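Local atomic coordinates of N-acetylmuramoyl-L-alanine amidase (Mycobacteroides abscessus, PDB entry 7AGL), a protein that probably cleaves, as a zinc-dependent amidase, the amide bond between N-acetylmuramic acid and L-alanine in peptidoglycan. Residues P133-M141 against Q174-L182. Numbering follows the deposited sequence.
Sequences PTLRFAKTM and QHPKVLVEL
Val-178 meets helix 133-141 with both of its methyls, which touch different parts of it. CG2 sits over one face of the Phe-137 ring, 4.1 Å from the centroid and 18° off the ring normal, a CH-pi contact displaced toward the CE2-CZ rim. CG1 presses instead on the helix backbone, 3.7 Å from Ala-138 CA, and also touches Phe-137 CD2. With CG anti to the backbone N (chi1 -165°), the phenyl group drops from the helix onto the strand, its CD2 edge turned to Lys-177 N and Pro-176. One turn on, Met-141 CG meets Val-180 CG2 at 3.9 Å, while at the start of the helix segment Pro-133 CB lies 4.2 Å from Pro-176 CG.

A water-mediated link lies near the prolines: one water donates to Thr-134 OG1 and to His-175 O, 2.8 Å from each; the same hydroxyl is also hydrogen-bonded to Val-129 O. Tyr-214 of helix 197-215 stacks on Phe-137, and strand 101-108, which carries the zinc ligand His-106, pairs in parallel with strand 177-184. The axes of helix 133-141 and strand 177-182 cross at -35°, an instance of helix-on-sheet packing in the alpha/beta fold of the zinc exopeptidase clan. No direct hydrogen bond spans the two segments, which implies that helix and strand are joined mainly by apolar fit, with one water bridging Thr-134 and His-175.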
ATOM      1  N   PRO A 133      17.482  -3.919  -1.186  1.00 30.61           N
ATOM      2  CA  PRO A 133      16.768  -3.310  -0.051  1.00 30.98           C
ATOM      3  C   PRO A 133      15.269  -3.434  -0.162  1.00 29.29           C
ATOM      4  O   PRO A 133      14.585  -3.554   0.863  1.00 28.81           O
ATOM      5  CB  PRO A 133      17.205  -1.840  -0.102  1.00 29.71           C
ATOM      6  CG  PRO A 133      18.553  -1.887  -0.763  1.00 30.22           C
ATOM      7  CD  PRO A 133      18.436  -2.966  -1.795  1.00 29.13           C
ATOM      8  N   THR A 134      14.735  -3.388  -1.382  1.00 24.44           N
ATOM      9  CA  THR A 134      13.296  -3.416  -1.595  1.00 22.85           C
ATOM     10  C   THR A 134      12.763  -4.840  -1.668  1.00 25.47           C
ATOM     11  O   THR A 134      11.701  -5.136  -1.104  1.00 25.46           O
ATOM     12  CB  THR A 134      12.965  -2.627  -2.864  1.00 26.14           C
ATOM     13  OG1 THR A 134      13.231  -1.237  -2.613  1.00 24.11           O
ATOM     14  CG2 THR A 134      11.488  -2.796  -3.267  1.00 24.16           C
ATOM     15  N   LEU A 135      13.492  -5.734  -2.336  1.00 27.64           N
ATOM     16  CA  LEU A 135      13.114  -7.143  -2.322  1.00 26.40           C
ATOM     17  C   LEU A 135      13.107  -7.691  -0.899  1.00 26.35           C
ATOM     18  O   LEU A 135      12.208  -8.448  -0.522  1.00 26.12           O
ATOM     19  CB  LEU A 135      14.065  -7.953  -3.209  1.00 28.41           C
ATOM     20  CG  LEU A 135      13.722  -9.430  -3.400  1.00 33.91           C
ATOM     21  CD1 LEU A 135      12.288  -9.562  -3.925  1.00 29.33           C
ATOM     22  CD2 LEU A 135      14.707 -10.082  -4.346  1.00 34.90           C
ATOM     23  N   ARG A 136      14.112  -7.329  -0.095  1.00 28.14           N
ATOM     24  CA  ARG A 136      14.110  -7.760   1.303  1.00 28.63           C
ATOM     25  C   ARG A 136      12.896  -7.209   2.051  1.00 28.17           C
ATOM     26  O   ARG A 136      12.280  -7.926   2.849  1.00 28.63           O
ATOM     27  CB  ARG A 136      15.414  -7.343   1.987  1.00 30.26           C
ATOM     28  CG  ARG A 136      15.440  -7.552   3.507  1.00 31.71           C
ATOM     29  CD  ARG A 136      16.836  -7.352   4.103  1.00 38.70           C
ATOM     30  NE  ARG A 136      17.620  -6.347   3.387  1.00 42.18           N
ATOM     31  CZ  ARG A 136      17.788  -5.086   3.783  1.00 51.87           C
ATOM     32  NH1 ARG A 136      17.230  -4.655   4.911  1.00 45.81           N
ATOM     33  NH2 ARG A 136      18.523  -4.252   3.047  1.00 49.99           N
ATOM     34  N   PHE A 137      12.532  -5.942   1.802  1.00 25.05           N
ATOM     35  CA  PHE A 137      11.323  -5.375   2.405  1.00 25.61           C
ATOM     36  C   PHE A 137      10.097  -6.183   2.007  1.00 25.48           C
ATOM     37  O   PHE A 137       9.264  -6.531   2.854  1.00 24.16           O
ATOM     38  CB  PHE A 137      11.174  -3.904   1.985  1.00 23.85           C
ATOM     39  CG  PHE A 137      10.183  -3.106   2.813  1.00 22.85           C
ATOM     40  CD1 PHE A 137       9.652  -3.609   4.000  1.00 22.35           C
ATOM     41  CD2 PHE A 137       9.783  -1.844   2.388  1.00 22.61           C
ATOM     42  CE1 PHE A 137       8.743  -2.852   4.749  1.00 26.97           C
ATOM     43  CE2 PHE A 137       8.888  -1.094   3.120  1.00 26.03           C
ATOM     44  CZ  PHE A 137       8.362  -1.593   4.300  1.00 24.77           C
ATOM     45  N   ALA A 138       9.973  -6.496   0.712  1.00 25.28           N
ATOM     46  CA  ALA A 138       8.807  -7.232   0.227  1.00 23.35           C
ATOM     47  C   ALA A 138       8.704  -8.612   0.880  1.00 24.19           C
ATOM     48  O   ALA A 138       7.629  -9.006   1.345  1.00 23.72           O
ATOM     49  CB  ALA A 138       8.872  -7.367  -1.295  1.00 22.92           C
ATOM     50  N   LYS A 139       9.811  -9.371   0.899  1.00 24.66           N
ATOM     51  CA  LYS A 139       9.792 -10.705   1.499  1.00 25.94           C
ATOM     52  C   LYS A 139       9.512 -10.632   2.993  1.00 27.45           C
ATOM     53  O   LYS A 139       8.770 -11.459   3.537  1.00 28.23           O
ATOM     54  CB  LYS A 139      11.120 -11.406   1.232  1.00 27.52           C
ATOM     55  CG  LYS A 139      11.352 -11.714  -0.229  1.00 28.52           C
ATOM     56  CD  LYS A 139      12.690 -12.409  -0.434  1.00 34.77           C
ATOM     57  CE  LYS A 139      12.929 -12.697  -1.907  1.00 40.25           C
ATOM     58  NZ  LYS A 139      14.152 -13.522  -2.116  1.00 44.41           N
ATOM     59  N   THR A 140      10.108  -9.645   3.671  1.00 27.73           N
ATOM     60  CA  THR A 140       9.902  -9.487   5.109  1.00 27.65           C
ATOM     61  C   THR A 140       8.449  -9.156   5.425  1.00 25.15           C
ATOM     62  O   THR A 140       7.851  -9.743   6.341  1.00 27.35           O
ATOM     63  CB  THR A 140      10.829  -8.396   5.637  1.00 25.00           C
ATOM     64  OG1 THR A 140      12.191  -8.856   5.544  1.00 30.08           O
ATOM     65  CG2 THR A 140      10.495  -8.074   7.093  1.00 30.69           C
ATOM     66  N   MET A 141       7.868  -8.230   4.659  1.00 24.62           N
ATOM     67  CA  MET A 141       6.454  -7.891   4.803  1.00 22.66           C
ATOM     68  C   MET A 141       5.562  -9.104   4.556  1.00 24.40           C
ATOM     69  O   MET A 141       4.654  -9.395   5.343  1.00 25.93           O
ATOM     70  CB  MET A 141       6.100  -6.758   3.835  1.00 22.06           C
ATOM     71  CG  MET A 141       4.662  -6.293   3.932  1.00 22.18           C
ATOM     72  SD  MET A 141       4.181  -5.652   5.557  1.00 23.79           S
ATOM     73  CE  MET A 141       5.048  -4.091   5.668  1.00 23.85           C
ATOM     74  N   GLN A 174      12.511   6.292  -4.431  1.00 22.63           N
ATOM     75  CA  GLN A 174      13.937   6.449  -4.145  1.00 22.65           C
ATOM     76  C   GLN A 174      14.347   5.818  -2.811  1.00 22.10           C
ATOM     77  O   GLN A 174      15.518   5.927  -2.414  1.00 25.44           O
ATOM     78  CB  GLN A 174      14.309   7.943  -4.168  1.00 22.37           C
ATOM     79  CG  GLN A 174      14.018   8.610  -5.512  1.00 23.02           C
ATOM     80  CD  GLN A 174      14.861   8.022  -6.637  1.00 27.53           C
ATOM     81  OE1 GLN A 174      16.055   7.782  -6.472  1.00 32.80           O
ATOM     82  NE2 GLN A 174      14.231   7.763  -7.771  1.00 29.32           N
ATOM     83  N   HIS A 175      13.425   5.163  -2.121  1.00 23.05           N
ATOM     84  CA  HIS A 175      13.641   4.558  -0.815  1.00 23.63           C
ATOM     85  C   HIS A 175      12.895   3.236  -0.799  1.00 22.66           C
ATOM     86  O   HIS A 175      12.023   3.011  -1.643  1.00 24.79           O
ATOM     87  CB  HIS A 175      13.151   5.490   0.304  1.00 23.82           C
ATOM     88  CG  HIS A 175      13.793   6.838   0.244  1.00 26.51           C
ATOM     89  ND1 HIS A 175      13.292   7.866  -0.527  1.00 24.79           N
ATOM     90  CD2 HIS A 175      14.965   7.284   0.753  1.00 24.93           C
ATOM     91  CE1 HIS A 175      14.100   8.911  -0.444  1.00 22.18           C
ATOM     92  NE2 HIS A 175      15.118   8.586   0.333  1.00 28.52           N
ATOM     93  N   PRO A 176      13.225   2.332   0.128  1.00 22.44           N
ATOM     94  CA  PRO A 176      12.550   1.026   0.127  1.00 21.34           C
ATOM     95  C   PRO A 176      11.045   1.195   0.280  1.00 23.63           C
ATOM     96  O   PRO A 176      10.559   1.915   1.164  1.00 23.06           O
ATOM     97  CB  PRO A 176      13.174   0.298   1.325  1.00 22.17           C
ATOM     98  CG  PRO A 176      14.505   0.948   1.505  1.00 24.42           C
ATOM     99  CD  PRO A 176      14.254   2.398   1.185  1.00 28.16           C
ATOM    100  N   LYS A 177      10.299   0.533  -0.598  1.00 20.82           N
ATOM    101  CA  LYS A 177       8.861   0.752  -0.657  1.00 20.79           C
ATOM    102  C   LYS A 177       8.171  -0.536  -1.080  1.00 21.44           C
ATOM    103  O   LYS A 177       8.679  -1.272  -1.923  1.00 22.18           O
ATOM    104  CB  LYS A 177       8.513   1.891  -1.638  1.00 20.41           C
ATOM    105  CG  LYS A 177       6.994   2.124  -1.781  1.00 18.48           C
ATOM    106  CD  LYS A 177       6.682   3.264  -2.736  1.00 20.78           C
ATOM    107  CE  LYS A 177       5.185   3.492  -2.809  1.00 18.79           C
ATOM    108  NZ  LYS A 177       4.866   4.742  -3.597  1.00 21.39           N
ATOM    109  N   VAL A 178       7.007  -0.803  -0.486  1.00 20.45           N
ATOM    110  CA  VAL A 178       6.145  -1.883  -0.936  1.00 21.04           C
ATOM    111  C   VAL A 178       4.728  -1.348  -1.025  1.00 22.78           C
ATOM    112  O   VAL A 178       4.366  -0.369  -0.357  1.00 20.31           O
ATOM    113  CB  VAL A 178       6.216  -3.130  -0.006  1.00 21.36           C
ATOM    114  CG1 VAL A 178       7.618  -3.731  -0.030  1.00 23.29           C
ATOM    115  CG2 VAL A 178       5.793  -2.772   1.422  1.00 19.34           C
ATOM    116  N   LEU A 179       3.936  -1.966  -1.899  1.00 17.98           N
ATOM    117  CA  LEU A 179       2.510  -1.665  -2.029  1.00 21.00           C
ATOM    118  C   LEU A 179       1.793  -2.938  -1.627  1.00 21.64           C
ATOM    119  O   LEU A 179       1.876  -3.951  -2.339  1.00 21.63           O
ATOM    120  CB  LEU A 179       2.146  -1.237  -3.455  1.00 20.27           C
ATOM    121  CG  LEU A 179       0.710  -0.739  -3.710  1.00 20.67           C
ATOM    122  CD1 LEU A 179       0.652   0.012  -5.053  1.00 21.88           C
ATOM    123  CD2 LEU A 179      -0.359  -1.850  -3.691  1.00 23.52           C
ATOM    124  N   VAL A 180       1.100  -2.893  -0.489  1.00 17.97           N
ATOM    125  CA  VAL A 180       0.424  -4.072   0.041  1.00 18.52           C
ATOM    126  C   VAL A 180      -1.036  -3.997  -0.364  1.00 21.84           C
ATOM    127  O   VAL A 180      -1.753  -3.091   0.064  1.00 21.09           O
ATOM    128  CB  VAL A 180       0.561  -4.172   1.568  1.00 19.60           C
ATOM    129  CG1 VAL A 180      -0.088  -5.466   2.065  1.00 20.41           C
ATOM    130  CG2 VAL A 180       2.043  -4.142   1.972  1.00 23.30           C
ATOM    131  N   GLU A 181      -1.476  -4.944  -1.190  1.00 20.30           N
ATOM    132  CA  GLU A 181      -2.895  -5.197  -1.409  1.00 20.99           C
ATOM    133  C   GLU A 181      -3.344  -6.152  -0.299  1.00 22.16           C
ATOM    134  O   GLU A 181      -2.932  -7.316  -0.265  1.00 20.82           O
ATOM    135  CB  GLU A 181      -3.126  -5.778  -2.804  1.00 18.34           C
ATOM    136  CG  GLU A 181      -2.846  -4.788  -3.961  1.00 20.85           C
ATOM    137  CD  GLU A 181      -4.041  -3.935  -4.299  1.00 22.42           C
ATOM    138  OE1 GLU A 181      -5.043  -4.030  -3.553  1.00 23.01           O
ATOM    139  OE2 GLU A 181      -3.981  -3.176  -5.307  1.00 23.25           O
ATOM    140  N   LEU A 182      -4.161  -5.656   0.638  1.00 21.51           N
ATOM    141  CA  LEU A 182      -4.404  -6.432   1.848  1.00 20.45           C
ATOM    142  C   LEU A 182      -5.411  -7.551   1.631  1.00 20.71           C
ATOM    143  O   LEU A 182      -5.417  -8.518   2.394  1.00 21.90           O
ATOM    144  CB  LEU A 182      -4.855  -5.510   2.997  1.00 22.49           C
ATOM    145  CG  LEU A 182      -3.699  -4.733   3.632  1.00 22.00           C
ATOM    146  CD1 LEU A 182      -4.217  -3.615   4.562  1.00 19.73           C
ATOM    147  CD2 LEU A 182      -2.793  -5.669   4.403  1.00 21.97           C
TER
HETATM  148  O   HOH W   1      11.688   0.904  -3.481  1.00 24.88           O